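Local structure of thermostable carboxypeptidase 1 (Pyrococcus furiosus, 1KA2) at residues L90-R95 and L159-E164; G150-P155 and G166-D171; R198-E203 and P335-L340. The protein is a metal-dependent carboxypeptidase of the M32 family that removes amino acids one by one from peptide C-termini with broad specificity. One frame throughout, in Å; residues are numbered along the deposited sequence.

Interaction 1. Residues L90-R95 and L159-E164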
loop_
_atom_site.group_PDB
_atom_site.type_symbol
_atom_site.label_atom_id
_atom_site.label_comp_id
_atom_site.label_asym_id
_atom_site.label_seq_id
_atom_site.Cartn_x
_atom_site.Cartn_y
_atom_site.Cartn_z
ATOM N N LEU A 90 -22.617 8.911 -11.908
ATOM C CA LEU A 90 -21.762 8.729 -13.069
ATOM C C LEU A 90 -21.962 9.818 -14.114
ATOM O O LEU A 90 -21.016 10.192 -14.808
ATOM C CB LEU A 90 -21.978 7.336 -13.686
ATOM C CG LEU A 90 -21.434 6.172 -12.838
ATOM C CD1 LEU A 90 -21.750 4.853 -13.518
ATOM C CD2 LEU A 90 -19.925 6.318 -12.656
ATOM N N ASP A 91 -23.178 10.346 -14.225
ATOM C CA ASP A 91 -23.416 11.402 -15.210
ATOM C C ASP A 91 -22.622 12.644 -14.805
ATOM O O ASP A 91 -22.006 13.296 -15.644
ATOM C CB ASP A 91 -24.908 11.737 -15.318
ATOM C CG ASP A 91 -25.195 12.761 -16.407
ATOM O OD1 ASP A 91 -25.772 13.822 -16.089
ATOM O OD2 ASP A 91 -24.835 12.505 -17.580
ATOM N N ARG A 92 -22.615 12.951 -13.513
ATOM C CA ARG A 92 -21.872 14.103 -13.007
ATOM C C ARG A 92 -20.363 13.942 -13.229
ATOM O O ARG A 92 -19.666 14.917 -13.537
ATOM C CB ARG A 92 -22.159 14.291 -11.521
ATOM C CG ARG A 92 -21.354 15.388 -10.840
ATOM C CD ARG A 92 -21.644 15.428 -9.344
ATOM N NE ARG A 92 -20.580 16.098 -8.598
ATOM C CZ ARG A 92 -20.441 17.415 -8.478
ATOM N NH1 ARG A 92 -21.308 18.245 -9.049
ATOM N NH2 ARG A 92 -19.414 17.899 -7.790
ATOM N N SER A 93 -19.858 12.718 -13.085
ATOM C CA SER A 93 -18.433 12.465 -13.271
ATOM C C SER A 93 -18.020 12.593 -14.724
ATOM O O SER A 93 -17.042 13.268 -15.037
ATOM C CB SER A 93 -18.056 11.070 -12.779
ATOM O OG SER A 93 -18.232 10.951 -11.385
ATOM N N ILE A 94 -18.752 11.923 -15.611
ATOM C CA ILE A 94 -18.449 11.978 -17.033
ATOM C C ILE A 94 -18.543 13.422 -17.497
ATOM O O ILE A 94 -17.730 13.879 -18.293
ATOM C CB ILE A 94 -19.426 11.113 -17.845
ATOM C CG1 ILE A 94 -19.152 9.636 -17.553
ATOM C CG2 ILE A 94 -19.307 11.433 -19.341
ATOM C CD1 ILE A 94 -20.130 8.681 -18.226
ATOM N N ARG A 95 -19.535 14.133 -16.976
ATOM C CA ARG A 95 -19.737 15.532 -17.320
ATOM C C ARG A 95 -18.519 16.339 -16.881
ATOM O O ARG A 95 -17.861 16.982 -17.698
ATOM C CB ARG A 95 -20.995 16.078 -16.630
ATOM C CG ARG A 95 -21.602 17.287 -17.338
ATOM C CD ARG A 95 -22.737 17.939 -16.552
ATOM N NE ARG A 95 -22.245 18.856 -15.524
ATOM C CZ ARG A 95 -21.593 19.988 -15.781
ATOM N NH1 ARG A 95 -21.351 20.353 -17.036
ATOM N NH2 ARG A 95 -21.183 20.757 -14.780
ATOM N N LEU A 159 -17.204 26.649 -9.444
ATOM C CA LEU A 159 -16.093 26.116 -8.653
ATOM C C LEU A 159 -16.642 25.475 -7.381
ATOM O O LEU A 159 -16.209 24.398 -6.957
ATOM C CB LEU A 159 -15.108 27.240 -8.315
ATOM C CG LEU A 159 -14.538 27.934 -9.559
ATOM C CD1 LEU A 159 -13.610 29.070 -9.150
ATOM C CD2 LEU A 159 -13.793 26.917 -10.415
ATOM N N LEU A 160 -17.619 26.148 -6.791
ATOM C CA LEU A 160 -18.272 25.695 -5.574
ATOM C C LEU A 160 -18.928 24.338 -5.840
ATOM O O LEU A 160 -18.778 23.398 -5.054
ATOM C CB LEU A 160 -19.322 26.732 -5.173
ATOM C CG LEU A 160 -19.408 27.298 -3.754
ATOM C CD1 LEU A 160 -18.029 27.394 -3.105
ATOM C CD2 LEU A 160 -20.086 28.670 -3.832
ATOM N N ASP A 161 -19.640 24.244 -6.961
ATOM C CA ASP A 161 -20.337 23.016 -7.354
ATOM C C ASP A 161 -19.357 21.895 -7.646
ATOM O O ASP A 161 -19.723 20.714 -7.630
ATOM C CB ASP A 161 -21.178 23.242 -8.611
ATOM C CG ASP A 161 -21.875 21.969 -9.077
ATOM O OD1 ASP A 161 -22.910 21.605 -8.479
ATOM O OD2 ASP A 161 -21.380 21.325 -10.027
ATOM N N LEU A 162 -18.120 22.282 -7.942
ATOM C CA LEU A 162 -17.058 21.331 -8.237
ATOM C C LEU A 162 -16.691 20.571 -6.968
ATOM O O LEU A 162 -16.427 19.374 -7.012
ATOM C CB LEU A 162 -15.810 22.067 -8.743
ATOM C CG LEU A 162 -14.854 21.367 -9.718
ATOM C CD1 LEU A 162 -13.476 22.031 -9.638
ATOM C CD2 LEU A 162 -14.745 19.892 -9.393
ATOM N N TYR A 163 -16.683 21.273 -5.840
ATOM C CA TYR A 163 -16.304 20.671 -4.565
ATOM C C TYR A 163 -17.450 20.273 -3.651
ATOM O O TYR A 163 -17.239 19.572 -2.660
ATOM C CB TYR A 163 -15.368 21.615 -3.814
ATOM C CG TYR A 163 -14.135 21.946 -4.608
ATOM C CD1 TYR A 163 -14.027 23.152 -5.295
ATOM C CD2 TYR A 163 -13.092 21.023 -4.721
ATOM C CE1 TYR A 163 -12.910 23.435 -6.081
ATOM C CE2 TYR A 163 -11.969 21.295 -5.508
ATOM C CZ TYR A 163 -11.888 22.502 -6.185
ATOM O OH TYR A 163 -10.786 22.774 -6.963
ATOM N N GLU A 164 -18.652 20.741 -3.965
ATOM C CA GLU A 164 -19.829 20.413 -3.174
ATOM C C GLU A 164 -21.034 20.403 -4.122
ATOM O O GLU A 164 -21.658 21.441 -4.389
ATOM C CB GLU A 164 -20.016 21.438 -2.053
ATOM C CG GLU A 164 -21.147 21.120 -1.063
ATOM C CD GLU A 164 -20.857 19.931 -0.147
ATOM O OE1 GLU A 164 -19.672 19.573 0.011
ATOM O OE2 GLU A 164 -21.812 19.365 0.439
#

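Interaction 2. Residues G150-P155 and G166-D171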
loop_
_atom_site.group_PDB
_atom_site.type_symbol
_atom_site.label_atom_id
_atom_site.label_comp_id
_atom_site.label_asym_id
_atom_site.label_seq_id
_atom_site.Cartn_x
_atom_site.Cartn_y
_atom_site.Cartn_z
ATOM N N GLY A 150 -19.477 25.742 -16.638
ATOM C CA GLY A 150 -20.772 26.340 -16.905
ATOM C C GLY A 150 -21.400 26.771 -15.594
ATOM O O GLY A 150 -21.101 26.186 -14.554
ATOM N N TYR A 151 -22.264 27.781 -15.631
ATOM C CA TYR A 151 -22.911 28.282 -14.415
ATOM C C TYR A 151 -24.060 29.228 -14.741
ATOM O O TYR A 151 -24.014 29.950 -15.736
ATOM C CB TYR A 151 -21.876 29.013 -13.565
ATOM C CG TYR A 151 -21.131 30.077 -14.339
ATOM C CD1 TYR A 151 -21.638 31.375 -14.449
ATOM C CD2 TYR A 151 -19.936 29.777 -15.000
ATOM C CE1 TYR A 151 -20.972 32.350 -15.201
ATOM C CE2 TYR A 151 -19.263 30.741 -15.754
ATOM C CZ TYR A 151 -19.788 32.026 -15.850
ATOM O OH TYR A 151 -19.142 32.984 -16.603
ATOM N N GLU A 152 -25.087 29.242 -13.899
ATOM C CA GLU A 152 -26.226 30.123 -14.139
ATOM C C GLU A 152 -25.968 31.559 -13.690
ATOM O O GLU A 152 -25.856 32.466 -14.513
ATOM C CB GLU A 152 -27.490 29.570 -13.454
ATOM C CG GLU A 152 -27.715 30.014 -12.010
ATOM C CD GLU A 152 -28.051 28.870 -11.068
ATOM O OE1 GLU A 152 -28.178 27.713 -11.532
ATOM O OE2 GLU A 152 -28.188 29.136 -9.849
ATOM N N GLU A 153 -25.840 31.754 -12.383
ATOM C CA GLU A 153 -25.634 33.076 -11.803
ATOM C C GLU A 153 -24.206 33.599 -11.892
ATOM O O GLU A 153 -23.891 34.445 -12.733
ATOM C CB GLU A 153 -26.098 33.064 -10.343
ATOM C CG GLU A 153 -26.184 34.435 -9.679
ATOM C CD GLU A 153 -27.316 35.293 -10.232
ATOM O OE1 GLU A 153 -28.103 34.788 -11.067
ATOM O OE2 GLU A 153 -27.421 36.472 -9.824
ATOM N N GLU A 154 -23.341 33.084 -11.024
ATOM C CA GLU A 154 -21.936 33.495 -10.970
ATOM C C GLU A 154 -20.957 32.410 -11.393
ATOM O O GLU A 154 -21.254 31.218 -11.310
ATOM C CB GLU A 154 -21.538 33.891 -9.555
ATOM C CG GLU A 154 -22.289 35.024 -8.949
ATOM C CD GLU A 154 -21.998 35.125 -7.472
ATOM O OE1 GLU A 154 -20.805 35.113 -7.109
ATOM O OE2 GLU A 154 -22.954 35.210 -6.676
ATOM N N PRO A 155 -19.759 32.821 -11.835
ATOM C CA PRO A 155 -18.722 31.879 -12.260
ATOM C C PRO A 155 -18.272 31.083 -11.033
ATOM O O PRO A 155 -17.901 29.920 -11.134
ATOM C CB PRO A 155 -17.613 32.795 -12.777
ATOM C CG PRO A 155 -18.356 34.013 -13.236
ATOM C CD PRO A 155 -19.365 34.207 -12.142
ATOM N N GLY A 166 -24.067 20.705 -6.130
ATOM C CA GLY A 166 -25.252 21.511 -5.894
ATOM C C GLY A 166 -25.069 22.779 -5.075
ATOM O O GLY A 166 -26.030 23.535 -4.879
ATOM N N LEU A 167 -23.856 23.026 -4.587
ATOM C CA LEU A 167 -23.607 24.228 -3.797
ATOM C C LEU A 167 -23.580 25.442 -4.737
ATOM O O LEU A 167 -23.050 25.369 -5.851
ATOM C CB LEU A 167 -22.281 24.101 -3.034
ATOM C CG LEU A 167 -22.067 25.109 -1.901
ATOM C CD1 LEU A 167 -23.153 24.925 -0.843
ATOM C CD2 LEU A 167 -20.691 24.915 -1.275
ATOM N N ARG A 168 -24.175 26.547 -4.296
ATOM C CA ARG A 168 -24.226 27.763 -5.108
ATOM C C ARG A 168 -23.652 28.906 -4.297
ATOM O O ARG A 168 -23.581 28.818 -3.076
ATOM C CB ARG A 168 -25.675 28.108 -5.496
ATOM C CG ARG A 168 -26.393 27.120 -6.414
ATOM C CD ARG A 168 -25.773 27.077 -7.796
ATOM N NE ARG A 168 -24.924 25.903 -7.967
ATOM C CZ ARG A 168 -25.276 24.806 -8.631
ATOM N NH1 ARG A 168 -26.467 24.725 -9.205
ATOM N NH2 ARG A 168 -24.437 23.779 -8.706
ATOM N N THR A 169 -23.243 29.975 -4.974
ATOM C CA THR A 169 -22.687 31.122 -4.275
ATOM C C THR A 169 -23.736 31.683 -3.315
ATOM O O THR A 169 -23.421 32.040 -2.180
ATOM C CB THR A 169 -22.240 32.233 -5.265
ATOM O OG1 THR A 169 -21.226 31.719 -6.140
ATOM C CG2 THR A 169 -21.671 33.437 -4.506
ATOM N N ARG A 170 -24.989 31.734 -3.772
ATOM C CA ARG A 170 -26.097 32.250 -2.965
ATOM C C ARG A 170 -26.204 31.459 -1.669
ATOM O O ARG A 170 -26.480 32.022 -0.619
ATOM C CB ARG A 170 -27.417 32.164 -3.747
ATOM C CG ARG A 170 -27.310 32.640 -5.198
ATOM C CD ARG A 170 -28.668 32.651 -5.904
ATOM N NE ARG A 170 -29.516 33.758 -5.460
ATOM C CZ ARG A 170 -29.274 35.043 -5.719
ATOM N NH1 ARG A 170 -28.206 35.391 -6.425
ATOM N NH2 ARG A 170 -30.099 35.983 -5.273
ATOM N N ASP A 171 -25.984 30.148 -1.745
ATOM C CA ASP A 171 -26.025 29.308 -0.551
ATOM C C ASP A 171 -24.992 29.821 0.461
ATOM O O ASP A 171 -25.318 30.142 1.606
ATOM C CB ASP A 171 -25.683 27.853 -0.898
ATOM C CG ASP A 171 -26.793 27.140 -1.654
ATOM O OD1 ASP A 171 -27.900 26.994 -1.105
ATOM O OD2 ASP A 171 -26.554 26.711 -2.797
#

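Interaction 3. Residues R198-E203 and P335-L340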
loop_
_atom_site.group_PDB
_atom_site.type_symbol
_atom_site.label_atom_id
_atom_site.label_comp_id
_atom_site.label_asym_id
_atom_site.label_seq_id
_atom_site.Cartn_x
_atom_site.Cartn_y
_atom_site.Cartn_z
ATOM N N ARG A 198 -8.108 32.202 26.993
ATOM C CA ARG A 198 -7.555 32.277 25.653
ATOM C C ARG A 198 -6.375 31.329 25.503
ATOM O O ARG A 198 -5.851 31.141 24.404
ATOM C CB ARG A 198 -7.109 33.705 25.347
ATOM C CG ARG A 198 -8.232 34.725 25.264
ATOM C CD ARG A 198 -7.693 35.995 24.632
ATOM N NE ARG A 198 -8.715 37.001 24.387
ATOM C CZ ARG A 198 -8.552 38.018 23.547
ATOM N NH1 ARG A 198 -7.411 38.145 22.882
ATOM N NH2 ARG A 198 -9.520 38.910 23.375
ATOM N N GLU A 199 -5.959 30.738 26.618
ATOM C CA GLU A 199 -4.842 29.799 26.629
ATOM C C GLU A 199 -4.919 28.946 27.888
ATOM O O GLU A 199 -5.711 29.230 28.789
ATOM C CB GLU A 199 -3.515 30.552 26.599
ATOM C CG GLU A 199 -3.311 31.456 27.793
ATOM C CD GLU A 199 -1.996 32.203 27.739
ATOM O OE1 GLU A 199 -1.726 32.986 28.677
ATOM O OE2 GLU A 199 -1.238 32.004 26.761
ATOM N N HIS A 200 -4.103 27.898 27.947
ATOM C CA HIS A 200 -4.094 27.005 29.096
ATOM C C HIS A 200 -2.692 26.425 29.270
ATOM O O HIS A 200 -1.997 26.160 28.287
ATOM C CB HIS A 200 -5.099 25.871 28.885
ATOM C CG HIS A 200 -5.452 25.139 30.141
ATOM N ND1 HIS A 200 -6.453 25.558 30.990
ATOM C CD2 HIS A 200 -4.891 24.055 30.727
ATOM C CE1 HIS A 200 -6.492 24.766 32.047
ATOM N NE2 HIS A 200 -5.553 23.847 31.912
ATOM N N PRO A 201 -2.255 26.219 30.526
ATOM C CA PRO A 201 -0.914 25.665 30.750
ATOM C C PRO A 201 -0.712 24.262 30.166
ATOM O O PRO A 201 0.412 23.874 29.844
ATOM C CB PRO A 201 -0.767 25.715 32.278
ATOM C CG PRO A 201 -2.183 25.613 32.771
ATOM C CD PRO A 201 -2.926 26.513 31.806
ATOM N N LEU A 202 -1.802 23.514 30.019
ATOM C CA LEU A 202 -1.742 22.167 29.465
ATOM C C LEU A 202 -1.203 22.158 28.025
ATOM O O LEU A 202 -0.774 21.120 27.519
ATOM C CB LEU A 202 -3.126 21.512 29.525
ATOM C CG LEU A 202 -3.503 20.922 30.890
ATOM C CD1 LEU A 202 -4.955 20.441 30.891
ATOM C CD2 LEU A 202 -2.548 19.770 31.210
ATOM N N GLU A 203 -1.216 23.321 27.379
ATOM C CA GLU A 203 -0.705 23.447 26.018
ATOM C C GLU A 203 0.806 23.256 25.992
ATOM O O GLU A 203 1.370 22.866 24.967
ATOM C CB GLU A 203 -1.004 24.829 25.439
ATOM C CG GLU A 203 -2.461 25.195 25.347
ATOM C CD GLU A 203 -2.680 26.412 24.472
ATOM O OE1 GLU A 203 -3.827 26.900 24.416
ATOM O OE2 GLU A 203 -1.708 26.874 23.830
ATOM N N PRO A 335 -10.513 17.553 35.965
ATOM C CA PRO A 335 -11.305 17.385 34.743
ATOM C C PRO A 335 -11.854 18.699 34.172
ATOM O O PRO A 335 -12.123 18.790 32.968
ATOM C CB PRO A 335 -12.410 16.406 35.166
ATOM C CG PRO A 335 -12.451 16.531 36.654
ATOM C CD PRO A 335 -11.012 16.671 37.030
ATOM N N GLU A 336 -12.024 19.709 35.027
ATOM C CA GLU A 336 -12.511 21.013 34.564
ATOM C C GLU A 336 -11.359 21.679 33.820
ATOM O O GLU A 336 -11.561 22.384 32.835
ATOM C CB GLU A 336 -12.944 21.903 35.739
ATOM C CG GLU A 336 -14.458 22.075 35.893
ATOM C CD GLU A 336 -15.113 22.824 34.732
ATOM O OE1 GLU A 336 -14.724 23.980 34.459
ATOM O OE2 GLU A 336 -16.031 22.256 34.097
ATOM N N ASP A 337 -10.147 21.449 34.308
ATOM C CA ASP A 337 -8.957 22.002 33.681
ATOM C C ASP A 337 -8.845 21.447 32.270
ATOM O O ASP A 337 -8.447 22.151 31.345
ATOM C CB ASP A 337 -7.707 21.621 34.479
ATOM C CG ASP A 337 -7.403 22.600 35.595
ATOM O OD1 ASP A 337 -6.673 22.219 36.535
ATOM O OD2 ASP A 337 -7.880 23.753 35.522
ATOM N N VAL A 338 -9.196 20.176 32.111
ATOM C CA VAL A 338 -9.135 19.543 30.806
ATOM C C VAL A 338 -10.259 20.108 29.958
ATOM O O VAL A 338 -10.081 20.355 28.765
ATOM C CB VAL A 338 -9.275 18.002 30.904
ATOM C CG1 VAL A 338 -9.214 17.387 29.510
ATOM C CG2 VAL A 338 -8.151 17.427 31.785
ATOM N N TYR A 339 -11.414 20.325 30.578
ATOM C CA TYR A 339 -12.539 20.883 29.846
ATOM C C TYR A 339 -12.188 22.254 29.266
ATOM O O TYR A 339 -12.252 22.442 28.054
ATOM C CB TYR A 339 -13.775 21.032 30.732
ATOM C CG TYR A 339 -14.950 21.558 29.950
ATOM C CD1 TYR A 339 -15.669 20.725 29.095
ATOM C CD2 TYR A 339 -15.293 22.911 29.990
ATOM C CE1 TYR A 339 -16.699 21.225 28.295
ATOM C CE2 TYR A 339 -16.317 23.422 29.192
ATOM C CZ TYR A 339 -17.016 22.578 28.348
ATOM O OH TYR A 339 -18.022 23.080 27.549
ATOM N N LEU A 340 -11.825 23.207 30.125
ATOM C CA LEU A 340 -11.480 24.556 29.670
ATOM C C LEU A 340 -10.397 24.510 28.585
ATOM O O LEU A 340 -10.422 25.277 27.625
ATOM C CB LEU A 340 -11.012 25.416 30.857
ATOM C CG LEU A 340 -12.050 25.686 31.964
ATOM C CD1 LEU A 340 -11.383 26.403 33.132
ATOM C CD2 LEU A 340 -13.210 26.526 31.416
#

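Interaction 1. Residues L90-R95 and L159-E164
Arg92 holds CG opposite its backbone N (chi1 175°) and runs straight from there to NE, which carries its guanidinium across to Asp161; the carboxylate of Asp161 is swung out in the same sense (chi1 178°), beside its own carbonyl, and both acceptors come within range of one arginine. The side chains run alongside one another, pointing opposite ways. NH1 and NH2 of Arg92 meet Asp161 end-on. Arg92 NH2 gives the shorter and straighter bond, 2.8 Å to Asp161 O, lying in the plane of that carbonyl. Arg92 NH1 stands 3.2 Å from Asp161 OD2, a salt bridge that reaches the oxygen from above the carboxylate plane, the two flat groups being turned 76° apart. The same NH1 gives a longer, more bent bond of 3.3 Å to Asp161 O, which thus accepts twice from one guanidinium. Leu162 O lies near the guanidinium edge as well, 3.4 Å from Arg92 NH2. A positive charge at the carbonyl-bearing end of helix 155-163 is probably favoured by the helix dipole. The other carboxylate oxygen, Asp161 OD1, has stronger calls on it: it takes a salt bridge from Arg168 and a hydrogen bond from the backbone N of Gly166, so two arginines share this carboxylate. Arg92 also touches Glu165. The contact therefore ties the middle of helix 81-99 to the last turn of helix 155-163 at the protein surface. Behind it, Leu90 and Ile94 pack on helix 64-74 and Leu90 also on helix 8-36, while Leu160 and Glu164 lean on the start of helix 421-440.

Interaction 2. Residues G150-P155 and G166-D171
Arg168, which faces Glu152 across the contact, gives its backbone N to Asp171 OD2 at 2.8 Å, on the lone pair away from the other oxygen; Lys474 forms a salt bridge to the same OD2. Arg168 holds the N-cap position of helix 169-192, so this bond supplies the half of a capping box in which the third helical residue accepts the N-cap N-H. Its side chain curls back, bent at chi2 and chi3, until NE bonds Leu167 O at 2.9 Å, and the guanidinium makes a salt bridge to Asp161 through NH2. Glu152 OE1 is a more distant opposite charge, 4.2 Å from Arg168 NH1. After helix 155-163 the connecting segment runs back along it, so that the start of helix 169-192 lies beside the loop leading into helix 155-163, a surface junction of consecutive helices. Asp157 links the two starts, OD1 accepting from Thr169 N and OD2 from Glu154 N. Glu154 crosses Thr169 at about a right angle and lays its carboxylate against the threonine methyl, OE2 3.1 Å from Thr169 CG2, a tight fit. That methyl is opposite the backbone N of Thr169 (OG1 chi1 -61°), which turns it toward the loop. Glu154 OE2 also pairs with Arg371 of helix 359-375. Shortening Glu154 to an alanine would probably leave Arg371 without this carboxylate and open a gap over the Thr169 methyl. Farther out, Glu153 OE2 and Arg170 NH1 form a long salt bridge of 3.7 Å, with carboxylate and guanidinium planes 73° apart.

Interaction 3. Residues R198-E203 and P335-L340
The His200 ring is held between Asp337 O on one face and CD of the following Pro201 on the other, the proline carbon 3.2 Å above the ring plane and offset toward the rim. At the ring edge, in plane, lie Leu202 CA and Asp337 OD2. A short 3-10 turn at 201-203 is here laid against the first turns of helix 335-342, joining the connection between helices 169-192 and 209-223 to a helix more than 130 residues further along. The turn is closed by the bond from Glu203 N to His200 O, 3.1 Å. The helix carbonyl sits over the ring face, nearest the CE1-NE2 side: His200 CE1 is 3.3 Å from Asp337 O. His200 NE2 is almost as near that oxygen, but the carbonyl lies over the face, at a poor angle for a hydrogen bond. With CG opposite the backbone N (chi1 -163°), His200 sends its ring out from the loop and over this peptide. Ring and carboxylate are turned 61° from each other, and the two side chains cross at about a right angle. Asp337 OD2 lies 3.9 Å from His200 CE1, a placing that would probably favour a protonated ring. The other oxygen, OD1, is turned back to the N of Thr334, just ahead of the helix, and this bond helps to hold the carboxylate's rotation. On its far side, the helix sets Val338 against Val316 and Leu323 of helix 313-326. Leu202 extends the contact with an apolar branch, lying near Tyr333 and Tyr341 as well. Its CD1 rests 3.9 Å from Asp337 O, and the same methyl comes to 4.5 Å from Val338 CG2.

In the fold
Interactions 1 and 2 are neighbours, their centres 12 Å apart and their segments alternating along the chain. They meet through Asp161, whose OD1 lies 2.7 Å from Arg168 NH2 in a salt bridge, and through Leu160, whose CD2 packs 3.6 Å from Arg168 O. Interaction 3 stands alone on the opposite side of the chain's centre, 43 Å from interaction 1 and 42 Å from interaction 2 between centres, with nearest atoms about 28 Å away in each case. None of the three lies at the magnesium site of His269, His273 and Glu299. An indirect link is Glu164, hydrogen-bonded to Ser294 and to Gly296 around the start of helix 295-309, which carries Glu299.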